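PDB 4DXK: mandelate racemase / muconate lactonizing enzyme family protein, which probably acts as a metal-dependent isomerase or lyase of the mandelate racemase subgroup of the enolase superfamily. Local coordinates for residues A[170-175]-A[214-219]; A[174-179]-A[194-199]; A[224-229]-A[254-259]; A[239-244]-A[258-263]; A[245-250]-A[265-270]. All coordinates share one frame; numbering follows the deposited sequence. Where two conformers were deposited one is given.

Contact 1: A[170-175]-A[214-219]; sequences AMKIWP and MVEFHS. With NA (sodium ion), chain C; PO4 (phosphate ion), chain B.
Lys172 and Met214 pair on neighbouring parallel strands of the alpha/beta-barrel, the TIM-barrel-like domain of the enolase superfamily. Met214 N donates to Met171 O. Ile173 N then donates to Met214 O, and Glu216 N to Ile173 O at 2.9 Å. The Lys172 side chain leaves the strand with CG anti to the backbone N (chi1 -174°). Its CB and CG both rest on Met214 CB, with Lys172 CG at 3.7 Å. Lys172 CD touches both Met214 CB and Glu216 CB, 4.1 Å from Glu216 CB. A bend at chi3 (80°) turns the chain toward the phosphate. Lys172 CE comes within 3.4 Å of phosphate O1, and Lys172 NZ donates to the same oxygen at 2.7 Å. NZ also forms a salt bridge with Glu242. Phosphate O1 is a sodium ligand, as is Glu216 OE2 at 2.2 Å. The other Glu216 oxygen, OE1, accepts from His218 N and from a sodium-bound water. The phosphate probably came from the crystallisation liquor. Beside the site, His218 and Trp174 form an edge-to-face pair with planes at 63°. His218 ND1 is hydrogen-bonded to Asp177. His218 CE1 points at one face of the indole, 3.7 Å from Trp174 CG.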
# COMPACT_ATOMS: atom_id res chain seq x y z
N ALA A 170 -32.16 19.09 -12.89
CA ALA A 170 -31.46 18.68 -11.69
C ALA A 170 -31.89 19.56 -10.52
O ALA A 170 -32.13 20.76 -10.69
CB ALA A 170 -29.96 18.78 -11.89
N MET A 171 -31.99 18.95 -9.34
CA MET A 171 -32.38 19.67 -8.13
C MET A 171 -31.62 19.08 -6.96
O MET A 171 -31.33 17.88 -6.92
CB MET A 171 -33.89 19.57 -7.91
CG MET A 171 -34.37 18.15 -7.63
SD MET A 171 -36.17 17.98 -7.65
CE MET A 171 -36.60 18.84 -6.14
N LYS A 172 -31.31 19.94 -5.99
CA LYS A 172 -30.55 19.52 -4.82
C LYS A 172 -31.39 19.75 -3.57
O LYS A 172 -31.98 20.82 -3.40
CB LYS A 172 -29.22 20.28 -4.73
CG LYS A 172 -28.32 19.79 -3.59
CD LYS A 172 -26.86 20.20 -3.80
CE LYS A 172 -26.61 21.64 -3.38
NZ LYS A 172 -25.19 22.03 -3.64
N ILE A 173 -31.45 18.74 -2.71
CA ILE A 173 -32.24 18.80 -1.48
C ILE A 173 -31.40 18.33 -0.29
O ILE A 173 -30.39 17.64 -0.46
CB ILE A 173 -33.53 17.96 -1.60
CG1 ILE A 173 -33.22 16.49 -1.86
CG2 ILE A 173 -34.43 18.53 -2.70
CD1 ILE A 173 -34.45 15.59 -1.82
N TRP A 174 -31.80 18.73 0.91
CA TRP A 174 -31.09 18.35 2.13
C TRP A 174 -32.06 17.91 3.24
O TRP A 174 -32.15 18.55 4.28
CB TRP A 174 -30.16 19.47 2.62
CG TRP A 174 -30.72 20.86 2.63
CD1 TRP A 174 -31.34 21.50 3.66
CD2 TRP A 174 -30.65 21.81 1.56
NE1 TRP A 174 -31.68 22.78 3.29
CE2 TRP A 174 -31.26 23.00 2.01
CE3 TRP A 174 -30.13 21.77 0.26
CZ2 TRP A 174 -31.39 24.13 1.20
CZ3 TRP A 174 -30.25 22.89 -0.54
CH2 TRP A 174 -30.87 24.05 -0.07
N PRO A 175 -32.77 16.80 3.01
CA PRO A 175 -33.81 16.38 3.95
C PRO A 175 -33.29 15.68 5.21
O PRO A 175 -34.11 15.35 6.06
CB PRO A 175 -34.67 15.43 3.12
CG PRO A 175 -33.71 14.81 2.17
CD PRO A 175 -32.70 15.89 1.85
N MET A 214 -29.64 15.65 -6.54
CA MET A 214 -28.43 15.83 -5.74
C MET A 214 -28.81 15.86 -4.27
O MET A 214 -29.85 16.42 -3.91
CB MET A 214 -27.76 17.14 -6.12
CG MET A 214 -27.24 17.16 -7.53
SD MET A 214 -27.49 18.77 -8.28
CE MET A 214 -26.79 18.47 -9.91
N VAL A 215 -27.98 15.26 -3.42
CA VAL A 215 -28.24 15.28 -1.99
C VAL A 215 -27.14 16.05 -1.30
O VAL A 215 -25.95 15.76 -1.46
CB VAL A 215 -28.30 13.87 -1.42
CG1 VAL A 215 -28.78 13.93 0.02
CG2 VAL A 215 -29.22 12.99 -2.26
N GLU A 216 -27.56 17.05 -0.54
CA GLU A 216 -26.68 17.87 0.26
C GLU A 216 -26.77 17.40 1.71
O GLU A 216 -27.87 17.21 2.22
CB GLU A 216 -27.19 19.30 0.18
CG GLU A 216 -26.61 20.20 1.21
CD GLU A 216 -25.20 20.53 0.88
OE1 GLU A 216 -24.28 19.84 1.37
OE2 GLU A 216 -25.03 21.47 0.07
N PHE A 217 -25.62 17.22 2.37
CA PHE A 217 -25.59 16.83 3.78
C PHE A 217 -24.98 17.88 4.70
O PHE A 217 -25.00 17.72 5.92
CB PHE A 217 -24.83 15.52 3.96
CG PHE A 217 -25.49 14.34 3.33
CD1 PHE A 217 -26.58 13.72 3.94
CD2 PHE A 217 -25.04 13.83 2.11
CE1 PHE A 217 -27.18 12.62 3.37
CE2 PHE A 217 -25.66 12.73 1.53
CZ PHE A 217 -26.72 12.12 2.17
N HIS A 218 -24.40 18.92 4.11
CA HIS A 218 -23.83 20.04 4.87
C HIS A 218 -22.81 19.61 5.92
O HIS A 218 -22.66 20.27 6.95
CB HIS A 218 -24.94 20.87 5.51
CG HIS A 218 -25.73 21.67 4.53
ND1 HIS A 218 -27.11 21.65 4.49
CD2 HIS A 218 -25.34 22.51 3.55
CE1 HIS A 218 -27.54 22.46 3.54
NE2 HIS A 218 -26.48 23.00 2.95
N SER A 219 -22.10 18.51 5.67
CA SER A 219 -21.06 18.00 6.57
C SER A 219 -21.54 17.73 7.98
O SER A 219 -20.76 17.81 8.93
CB SER A 219 -19.84 18.94 6.60
OG SER A 219 -19.16 18.86 5.36
NA NA C . -23.34 22.71 -0.47
P PO4 B . -25.77 24.66 -1.21
O1 PO4 B . -24.58 23.83 -1.69
O2 PO4 B . -25.29 25.89 -0.48
O3 PO4 B . -26.64 25.12 -2.35
O4 PO4 B . -26.60 23.82 -0.26
O HOH W 1 -22.33 21.56 1.28
O HOH W 2 -24.02 24.30 1.13

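Contact 2: A[174-179]-A[194-199]; sequences WPFDAA and KSALEP
Phe176 and Ala196 make the tight part of this contact. The methyl of Ala196 meets the phenyl ring at CD1 and CE1, with Ala196 CB 3.5 Å from Phe176 CE1. Phe176 has CG anti to its carbonyl carbon (chi1 -62°), which carries the ring toward helix 190-207. There the ring also meets Leu193 and Phe200, and it packs on Phe217. Both Phe176 and Ala196 are buried. The backbone closes in as well, with Pro175 O 3.6 Å from Ala196 CB. Pro175 CG lies equally close, 3.6 Å from Ala196 O. Pro175 lies in a type I turn from Trp174 to Asp177, just after barrel strand 170-173. Helix 190-207 belongs to the right-handed beta-alpha-beta crossover between that strand and strand 212-216. The contact therefore joins the strand's C-terminal turn to the helix packed outside the barrel. Packing is looser away from Ala196. Leu197 CD2 approaches the ring edge, near its plane, at 4.0 Å from Phe176 CZ. The two proline rings only graze each other. Pro175 CB and Pro199 CG are 4.1 Å apart, and both prolines remain partly open to solvent. The helix is kinked at Pro199, whose ring nitrogen has no hydrogen to donate to the turn before.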
# COMPACT_ATOMS: atom_id res chain seq x y z
N TRP A 174 -31.80 18.73 0.91
CA TRP A 174 -31.09 18.35 2.13
C TRP A 174 -32.06 17.91 3.24
O TRP A 174 -32.15 18.55 4.28
CB TRP A 174 -30.16 19.47 2.62
CG TRP A 174 -30.72 20.86 2.63
CD1 TRP A 174 -31.34 21.50 3.66
CD2 TRP A 174 -30.65 21.81 1.56
NE1 TRP A 174 -31.68 22.78 3.29
CE2 TRP A 174 -31.26 23.00 2.01
CE3 TRP A 174 -30.13 21.77 0.26
CZ2 TRP A 174 -31.39 24.13 1.20
CZ3 TRP A 174 -30.25 22.89 -0.54
CH2 TRP A 174 -30.87 24.05 -0.07
N PRO A 175 -32.77 16.80 3.01
CA PRO A 175 -33.81 16.38 3.95
C PRO A 175 -33.29 15.68 5.21
O PRO A 175 -34.11 15.35 6.06
CB PRO A 175 -34.67 15.43 3.12
CG PRO A 175 -33.71 14.81 2.17
CD PRO A 175 -32.70 15.89 1.85
N PHE A 176 -31.98 15.47 5.33
CA PHE A 176 -31.42 14.80 6.50
C PHE A 176 -30.91 15.77 7.56
O PHE A 176 -30.50 15.34 8.64
CB PHE A 176 -30.29 13.85 6.08
CG PHE A 176 -30.73 12.75 5.16
CD1 PHE A 176 -31.24 11.56 5.68
CD2 PHE A 176 -30.67 12.90 3.78
CE1 PHE A 176 -31.67 10.55 4.83
CE2 PHE A 176 -31.10 11.89 2.93
CZ PHE A 176 -31.60 10.72 3.45
N ASP A 177 -30.94 17.07 7.27
CA ASP A 177 -30.33 18.04 8.18
C ASP A 177 -31.05 18.10 9.53
O ASP A 177 -30.42 18.25 10.57
CB ASP A 177 -30.29 19.44 7.56
CG ASP A 177 -29.24 19.59 6.47
OD1 ASP A 177 -28.75 18.58 5.92
OD2 ASP A 177 -28.92 20.75 6.15
N ALA A 178 -32.38 17.99 9.50
CA ALA A 178 -33.15 18.05 10.75
C ALA A 178 -32.78 16.90 11.68
O ALA A 178 -32.55 17.09 12.88
CB ALA A 178 -34.65 18.05 10.45
N ALA A 179 -32.70 15.70 11.11
CA ALA A 179 -32.28 14.53 11.88
C ALA A 179 -30.86 14.70 12.41
O ALA A 179 -30.57 14.32 13.55
CB ALA A 179 -32.40 13.29 11.03
N LYS A 194 -36.37 6.73 7.42
CA LYS A 194 -37.51 6.50 6.53
C LYS A 194 -38.26 7.80 6.20
O LYS A 194 -38.64 8.03 5.05
CB LYS A 194 -38.46 5.47 7.14
CG LYS A 194 -39.63 5.08 6.26
CD LYS A 194 -40.27 3.79 6.75
CE LYS A 194 -40.79 3.92 8.17
NZ LYS A 194 -42.25 4.22 8.21
N SER A 195 -38.45 8.66 7.20
CA SER A 195 -39.11 9.93 6.97
C SER A 195 -38.32 10.82 6.02
O SER A 195 -38.90 11.48 5.15
CB SER A 195 -39.35 10.66 8.29
OG SER A 195 -40.23 9.91 9.11
N ALA A 196 -37.00 10.84 6.18
CA ALA A 196 -36.15 11.67 5.33
C ALA A 196 -36.05 11.15 3.89
O ALA A 196 -35.69 11.90 2.98
CB ALA A 196 -34.77 11.80 5.95
N LEU A 197 -36.40 9.88 3.68
CA LEU A 197 -36.40 9.31 2.33
C LEU A 197 -37.66 9.67 1.55
O LEU A 197 -37.68 9.56 0.32
CB LEU A 197 -36.23 7.79 2.38
CG LEU A 197 -34.89 7.27 2.90
CD1 LEU A 197 -34.93 5.75 3.01
CD2 LEU A 197 -33.76 7.71 1.98
N GLU A 198 -38.71 10.09 2.24
CA GLU A 198 -39.97 10.38 1.57
C GLU A 198 -39.93 11.41 0.43
O GLU A 198 -40.59 11.22 -0.58
CB GLU A 198 -41.05 10.71 2.61
CG GLU A 198 -41.40 9.50 3.48
CD GLU A 198 -42.65 9.70 4.31
OE1 GLU A 198 -42.83 10.81 4.86
OE2 GLU A 198 -43.45 8.75 4.41
N PRO A 199 -39.13 12.50 0.56
CA PRO A 199 -39.05 13.40 -0.59
C PRO A 199 -38.53 12.72 -1.86
O PRO A 199 -38.95 13.07 -2.95
CB PRO A 199 -38.06 14.47 -0.13
CG PRO A 199 -38.19 14.48 1.35
CD PRO A 199 -38.46 13.06 1.75

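Contact 3: A[224-229]-A[254-259]; sequences LPAMQI and TRYAAV
This is side-by-side packing of two barrel helices, in which Met227 and Ala226 meet Tyr256 and Val259. Helices 223-232 and 253-259 are successive outer helices of the alpha/beta-barrel. Their short segments run nearly parallel, at 18° and 9.4 Å between axes. Met227 packs between the helices. Its side chain crosses that of Val259 at about a right angle. Val259 CG2 touches Met227 CB and CG alike, at 3.7 Å from CG. Met227 CG also rests against Tyr256 CD1. A bend at chi3 follows, and in the conformer given Met227 SD lies 3.5 Å from Arg255 O. The guanidinium of Arg255 passes by Met227 CE and goes on to the third subunit, where NH1 donates to Ala285 O of that subunit. On the buried side Tyr256 stretches inward with CG anti to its backbone N (chi1 -176°). Ala226 CB is 3.9 Å from Tyr256 CE1. The Tyr256 hydroxyl is hydrogen-bonded to His241 of the strand beneath. No direct hydrogen bond joins the two segments, but one water links them. Lying in the plane of the tyrosine ring, it donates to Ala226 O at 2.8 Å and is 2.7 Å from Tyr256 OH.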
# COMPACT_ATOMS: atom_id res chain seq x y z
N LEU A 224 -20.21 6.66 10.42
CA LEU A 224 -21.11 5.51 10.42
C LEU A 224 -22.55 5.83 9.98
O LEU A 224 -23.08 5.18 9.09
CB LEU A 224 -21.07 4.75 11.75
CG LEU A 224 -19.69 4.23 12.16
CD1 LEU A 224 -19.82 3.44 13.45
CD2 LEU A 224 -19.04 3.38 11.07
N PRO A 225 -23.19 6.86 10.59
CA PRO A 225 -24.53 7.16 10.08
C PRO A 225 -24.50 7.70 8.64
O PRO A 225 -25.45 7.48 7.89
CB PRO A 225 -25.06 8.22 11.07
CG PRO A 225 -23.82 8.81 11.68
CD PRO A 225 -22.87 7.65 11.78
N ALA A 226 -23.42 8.38 8.24
CA ALA A 226 -23.30 8.79 6.84
C ALA A 226 -23.36 7.58 5.90
O ALA A 226 -24.06 7.61 4.88
CB ALA A 226 -22.03 9.59 6.63
N MET A 227 -22.63 6.52 6.24
CA MET A 227 -22.63 5.32 5.41
C MET A 227 -23.99 4.62 5.44
O MET A 227 -24.45 4.10 4.42
CB MET A 227 -21.50 4.36 5.79
CG MET A 227 -20.11 4.87 5.44
SD MET A 227 -18.79 3.66 5.62
CE MET A 227 -18.81 3.38 7.41
N GLN A 228 -24.64 4.61 6.60
CA GLN A 228 -25.97 4.03 6.74
C GLN A 228 -26.97 4.74 5.82
O GLN A 228 -27.76 4.10 5.12
CB GLN A 228 -26.40 4.15 8.20
CG GLN A 228 -27.77 3.60 8.52
CD GLN A 228 -28.16 3.86 9.95
OE1 GLN A 228 -27.37 4.38 10.74
NE2 GLN A 228 -29.39 3.49 10.31
N ILE A 229 -26.94 6.07 5.84
CA ILE A 229 -27.81 6.88 5.00
C ILE A 229 -27.50 6.66 3.51
O ILE A 229 -28.42 6.52 2.69
CB ILE A 229 -27.70 8.38 5.36
CG1 ILE A 229 -28.24 8.64 6.77
CG2 ILE A 229 -28.40 9.25 4.32
CD1 ILE A 229 -27.86 10.00 7.33
N THR A 254 -12.59 7.40 1.94
CA THR A 254 -12.40 6.14 1.24
C THR A 254 -13.42 5.09 1.68
O THR A 254 -13.96 4.33 0.87
CB THR A 254 -10.97 5.60 1.38
OG1 THR A 254 -10.73 5.20 2.73
CG2 THR A 254 -9.97 6.67 0.98
N ARG A 255 -13.72 5.07 2.96
CA ARG A 255 -14.72 4.13 3.44
C ARG A 255 -16.12 4.50 3.00
O ARG A 255 -16.93 3.62 2.70
CB ARG A 255 -14.65 4.03 4.94
CG ARG A 255 -13.33 3.44 5.36
CD ARG A 255 -13.26 3.29 6.83
NE ARG A 255 -14.31 2.43 7.34
CZ ARG A 255 -14.46 2.19 8.64
NH1 ARG A 255 -13.62 2.76 9.49
NH2 ARG A 255 -15.43 1.40 9.08
N TYR A 256 -16.40 5.79 2.94
CA TYR A 256 -17.70 6.24 2.47
C TYR A 256 -17.89 5.84 1.01
O TYR A 256 -18.94 5.32 0.63
CB TYR A 256 -17.82 7.76 2.64
CG TYR A 256 -19.19 8.26 2.25
CD1 TYR A 256 -20.22 8.30 3.18
CD2 TYR A 256 -19.46 8.67 0.95
CE1 TYR A 256 -21.49 8.74 2.82
CE2 TYR A 256 -20.72 9.11 0.59
CZ TYR A 256 -21.73 9.15 1.53
OH TYR A 256 -22.98 9.59 1.16
N ALA A 257 -16.88 6.09 0.19
CA ALA A 257 -16.97 5.78 -1.23
C ALA A 257 -17.15 4.28 -1.47
O ALA A 257 -17.73 3.87 -2.49
CB ALA A 257 -15.75 6.29 -1.97
N ALA A 258 -16.68 3.46 -0.54
CA ALA A 258 -16.78 2.01 -0.65
C ALA A 258 -18.23 1.52 -0.60
O ALA A 258 -18.53 0.44 -1.12
CB ALA A 258 -15.96 1.33 0.43
N VAL A 259 -19.11 2.29 0.03
CA VAL A 259 -20.50 1.87 0.15
C VAL A 259 -21.50 2.80 -0.53
O VAL A 259 -22.66 2.43 -0.69
CB VAL A 259 -20.93 1.69 1.62
CG1 VAL A 259 -20.03 0.68 2.33
CG2 VAL A 259 -20.92 3.02 2.35
O HOH W 3 -24.60 9.84 3.29

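Contact 4: A[239-244]-A[258-263]; sequences FWHEDP and AVSPAP. With NA (sodium ion), chain C.
The chi1 of His241 (-69°) puts CG anti to the carbonyl carbon and turns the ring toward Ala262. Ser260 has OG anti to its backbone N (chi1 -177°), which directs the hydroxyl back toward the same ring. The Ala262 methyl sits over the centre of one imidazole face in a CH-pi contact, with CB 3.7 Å from the His241 ring centroid. Pro261 CD touches His241 CE1. Ser260 OG lies 3.1 Å from His241 ND1 and donates to Ala262 O on a lone pair, which closes its own loop. The imidazole is gripped from outside too: ND1 is hydrogen-bonded to Tyr256 OH, and NE2 to Thr238 OG1. One backbone bond joins the segments: His241 N donates to Pro263 O at 2.9 Å (166°). Next to it, the Pro263 ring packs on the backbone of Phe239, with Pro263 CD 3.4 Å from Phe239 O. Glu242 alternates with His241 and points to the other side of the strand, into the barrel. Its OE2 binds sodium at 2.3 Å, while OE1 accepts from Trp240 NE1 at 3.0 Å. The loop after helix 253-259 thus packs on the outer side of a metal-binding strand, within a beta-alpha-beta unit of the barrel.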
# COMPACT_ATOMS: atom_id res chain seq x y z
N PHE A 239 -27.81 11.44 -7.62
CA PHE A 239 -26.80 11.88 -8.58
C PHE A 239 -25.44 12.12 -7.91
O PHE A 239 -24.40 11.73 -8.44
CB PHE A 239 -27.27 13.15 -9.27
CG PHE A 239 -26.41 13.59 -10.41
CD1 PHE A 239 -26.37 12.87 -11.59
CD2 PHE A 239 -25.63 14.74 -10.30
CE1 PHE A 239 -25.57 13.28 -12.65
CE2 PHE A 239 -24.84 15.16 -11.36
CZ PHE A 239 -24.81 14.42 -12.54
N TRP A 240 -25.46 12.79 -6.76
CA TRP A 240 -24.25 12.95 -5.96
C TRP A 240 -24.60 13.09 -4.50
O TRP A 240 -25.74 13.44 -4.17
CB TRP A 240 -23.37 14.09 -6.49
CG TRP A 240 -23.71 15.54 -6.19
CD1 TRP A 240 -24.13 16.10 -5.00
CD2 TRP A 240 -23.56 16.63 -7.10
NE1 TRP A 240 -24.25 17.47 -5.13
CE2 TRP A 240 -23.89 17.81 -6.41
CE3 TRP A 240 -23.18 16.72 -8.45
CZ2 TRP A 240 -23.87 19.07 -7.03
CZ3 TRP A 240 -23.13 17.97 -9.05
CH2 TRP A 240 -23.48 19.12 -8.34
N HIS A 241 -23.64 12.80 -3.63
CA HIS A 241 -23.79 12.94 -2.19
C HIS A 241 -22.76 13.95 -1.73
O HIS A 241 -21.56 13.67 -1.70
CB HIS A 241 -23.59 11.60 -1.47
CG HIS A 241 -24.69 10.62 -1.73
ND1 HIS A 241 -24.66 9.33 -1.25
CD2 HIS A 241 -25.86 10.74 -2.41
CE1 HIS A 241 -25.76 8.69 -1.64
NE2 HIS A 241 -26.50 9.53 -2.35
N GLU A 242 -23.25 15.15 -1.41
CA GLU A 242 -22.38 16.30 -1.17
C GLU A 242 -22.09 16.48 0.31
O GLU A 242 -23.01 16.49 1.15
CB GLU A 242 -23.05 17.55 -1.73
CG GLU A 242 -22.23 18.83 -1.62
CD GLU A 242 -22.89 19.99 -2.35
OE1 GLU A 242 -23.73 19.76 -3.23
OE2 GLU A 242 -22.58 21.16 -2.02
N ASP A 243 -20.81 16.62 0.63
CA ASP A 243 -20.35 16.84 2.00
C ASP A 243 -21.02 15.89 3.00
O ASP A 243 -21.62 16.33 3.98
CB ASP A 243 -20.54 18.32 2.37
CG ASP A 243 -19.59 19.22 1.63
OD1 ASP A 243 -18.50 18.75 1.29
OD2 ASP A 243 -19.93 20.39 1.37
N PRO A 244 -20.90 14.58 2.76
CA PRO A 244 -21.57 13.62 3.64
C PRO A 244 -21.03 13.61 5.07
O PRO A 244 -21.76 13.24 6.00
CB PRO A 244 -21.30 12.28 2.97
CG PRO A 244 -20.04 12.50 2.17
CD PRO A 244 -20.17 13.90 1.67
N ALA A 258 -16.68 3.46 -0.54
CA ALA A 258 -16.78 2.01 -0.65
C ALA A 258 -18.23 1.52 -0.60
O ALA A 258 -18.53 0.44 -1.12
CB ALA A 258 -15.96 1.33 0.43
N VAL A 259 -19.11 2.29 0.03
CA VAL A 259 -20.50 1.87 0.15
C VAL A 259 -21.50 2.80 -0.53
O VAL A 259 -22.66 2.43 -0.69
CB VAL A 259 -20.93 1.69 1.62
CG1 VAL A 259 -20.03 0.68 2.33
CG2 VAL A 259 -20.92 3.02 2.35
N SER A 260 -21.08 3.99 -0.94
CA SER A 260 -22.03 4.96 -1.48
C SER A 260 -22.48 4.62 -2.89
O SER A 260 -21.66 4.32 -3.76
CB SER A 260 -21.44 6.37 -1.45
OG SER A 260 -22.40 7.30 -1.91
N PRO A 261 -23.79 4.67 -3.15
CA PRO A 261 -24.31 4.40 -4.49
C PRO A 261 -24.17 5.60 -5.43
O PRO A 261 -24.50 5.48 -6.61
CB PRO A 261 -25.79 4.12 -4.24
CG PRO A 261 -26.12 4.97 -3.05
CD PRO A 261 -24.88 4.87 -2.17
N ALA A 262 -23.70 6.73 -4.91
CA ALA A 262 -23.50 7.93 -5.71
C ALA A 262 -22.11 8.48 -5.42
O ALA A 262 -21.59 8.29 -4.32
CB ALA A 262 -24.55 8.97 -5.35
N PRO A 263 -21.52 9.18 -6.40
CA PRO A 263 -20.21 9.79 -6.15
C PRO A 263 -20.29 10.84 -5.06
O PRO A 263 -21.33 11.49 -4.86
CB PRO A 263 -19.86 10.45 -7.49
CG PRO A 263 -21.17 10.63 -8.18
CD PRO A 263 -22.00 9.45 -7.76
NA NA C . -23.34 22.71 -0.47
O HOH W 1 -22.33 21.56 1.28
O HOH W 2 -24.02 24.30 1.13

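Contact 5: A[245-250]-A[265-270]; sequences IKMDSL and SASETL. With NA (sodium ion), chain C.
Met247 meets Ala266 and Ser267, which are joined by the flat group of this contact, a cis peptide. CB of Ala266 and CB of Ser267 lie to the same side of that peptide plane, and the Met247 side chain comes from this side. Met247 CG touches Ser267 OG at 3.6 Å. A bend at chi2 (-75°) then swings SD and CE over Ala266, with Met247 CE 3.6 Å from Ala266 CB. At the other end, Met247 CB meets Thr269 OG1, and Leu270 CD2 comes within 3.5 Å of Met247 O. Segment 245-250 follows barrel strand 240-242, and segment 265-270 carries the end of the next strand, so two beta-alpha loops pack together at the mouth of the alpha/beta-barrel. Ser267 OG accepts from Thr269 N at 3.0 Å in an ST turn. It is also hydrogen-bonded to Asp243. The ST turn overlaps a type I turn from Ser267 to Leu270. Glu268 lies in it and binds sodium through OE1 at 2.3 Å. Glu268 OE2 accepts from a sodium-bound water and is hydrogen-bonded to Tyr71 of the second subunit. A different water bridges the two loops. It accepts from Met247 N at 3.0 Å and lies 2.9 Å from Thr269 OG1.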
# COMPACT_ATOMS: atom_id res chain seq x y z
N ILE A 245 -19.76 13.99 5.22
CA ILE A 245 -19.09 14.09 6.51
C ILE A 245 -18.27 15.38 6.50
O ILE A 245 -18.16 16.03 5.47
CB ILE A 245 -18.16 12.87 6.80
CG1 ILE A 245 -17.03 12.79 5.77
CG2 ILE A 245 -18.96 11.56 6.88
CD1 ILE A 245 -15.94 11.78 6.15
N LYS A 246 -17.73 15.75 7.65
CA LYS A 246 -16.86 16.92 7.76
C LYS A 246 -15.61 16.67 6.93
O LYS A 246 -15.04 15.58 6.95
CB LYS A 246 -16.46 17.14 9.22
CG LYS A 246 -15.88 18.52 9.50
CD LYS A 246 -16.96 19.57 9.57
CE LYS A 246 -16.41 20.89 10.12
NZ LYS A 246 -17.45 21.92 10.05
N MET A 247 -15.16 17.70 6.21
CA MET A 247 -14.03 17.55 5.30
C MET A 247 -12.69 17.90 5.95
O MET A 247 -11.87 18.62 5.36
CB MET A 247 -14.29 18.38 4.04
CG MET A 247 -15.50 17.88 3.25
SD MET A 247 -15.09 16.36 2.38
CE MET A 247 -16.70 15.74 1.98
N ASP A 248 -12.46 17.40 7.16
CA ASP A 248 -11.25 17.73 7.93
C ASP A 248 -10.14 16.69 7.97
O ASP A 248 -8.97 17.03 8.12
CB ASP A 248 -11.59 18.19 9.34
CG ASP A 248 -12.52 17.26 10.09
OD1 ASP A 248 -12.88 16.17 9.60
OD2 ASP A 248 -12.87 17.67 11.22
N SER A 249 -10.48 15.41 7.91
CA SER A 249 -9.50 14.34 7.66
C SER A 249 -10.04 13.54 6.48
O SER A 249 -10.89 12.66 6.65
CB SER A 249 -9.32 13.45 8.89
OG SER A 249 -8.61 14.08 9.94
N LEU A 250 -9.58 13.88 5.28
CA LEU A 250 -10.17 13.37 4.05
C LEU A 250 -10.03 11.88 3.83
O LEU A 250 -10.81 11.30 3.06
CB LEU A 250 -9.63 14.14 2.85
CG LEU A 250 -9.93 15.64 2.90
CD1 LEU A 250 -9.17 16.38 1.81
CD2 LEU A 250 -11.43 15.92 2.79
N SER A 265 -19.63 14.40 -3.69
CA SER A 265 -19.42 15.76 -4.12
C SER A 265 -18.70 16.48 -2.98
O SER A 265 -19.22 16.54 -1.85
CB SER A 265 -20.79 16.38 -4.40
OG SER A 265 -20.75 17.76 -4.56
N ALA A 266 -17.50 16.97 -3.24
CA ALA A 266 -16.65 17.55 -2.20
C ALA A 266 -15.68 18.53 -2.86
O ALA A 266 -15.16 18.22 -3.94
CB ALA A 266 -15.86 16.46 -1.49
N SER A 267 -15.45 19.71 -2.28
CA SER A 267 -16.27 20.32 -1.22
C SER A 267 -16.10 21.83 -1.28
O SER A 267 -14.97 22.33 -1.28
CB SER A 267 -15.86 19.85 0.17
OG SER A 267 -16.62 20.55 1.15
N GLU A 268 -17.21 22.55 -1.25
CA GLU A 268 -17.21 24.00 -1.11
C GLU A 268 -16.47 24.45 0.15
O GLU A 268 -16.05 25.61 0.25
CB GLU A 268 -18.65 24.52 -1.09
CG GLU A 268 -19.42 24.11 0.17
CD GLU A 268 -20.92 24.36 0.10
OE1 GLU A 268 -21.52 24.10 -0.95
OE2 GLU A 268 -21.49 24.82 1.12
N THR A 269 -16.33 23.56 1.13
CA THR A 269 -15.68 23.93 2.39
C THR A 269 -14.15 23.85 2.37
O THR A 269 -13.51 24.28 3.32
CB THR A 269 -16.19 23.09 3.60
OG1 THR A 269 -15.71 21.74 3.51
CG2 THR A 269 -17.71 23.09 3.67
N LEU A 270 -13.58 23.31 1.29
CA LEU A 270 -12.13 23.13 1.18
C LEU A 270 -11.49 24.31 0.47
O LEU A 270 -12.06 24.86 -0.49
CB LEU A 270 -11.81 21.85 0.39
CG LEU A 270 -12.12 20.54 1.12
CD1 LEU A 270 -11.95 19.36 0.16
CD2 LEU A 270 -11.24 20.34 2.35
NA NA C . -23.34 22.71 -0.47
O HOH W 4 -16.78 20.16 5.72
O HOH W 2 -24.02 24.30 1.13
O HOH W 1 -22.33 21.56 1.28

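From the N terminus, contact 1 spans 170 to 219 and pairs the first two strands of the parallel sheet. Contact 2 starts from the same stretch and closes earlier, on the intervening helix 190-207. His218 and Asp177 bind the two contacts together. Contact 3 opens next, at helix 223-232, after both have closed. Contact 4 opens within its loop and ends on a shared stretch, at Ala258 and Val259, then runs on to Pro263. Contact 5 crosses contacts 3 and 4 because its segments alternate with theirs. Outside the barrel, contacts 2 and 3 meet through Phe176 and Ile229. Inside, contacts 1, 4 and 5 each supply one glutamate to the same sodium.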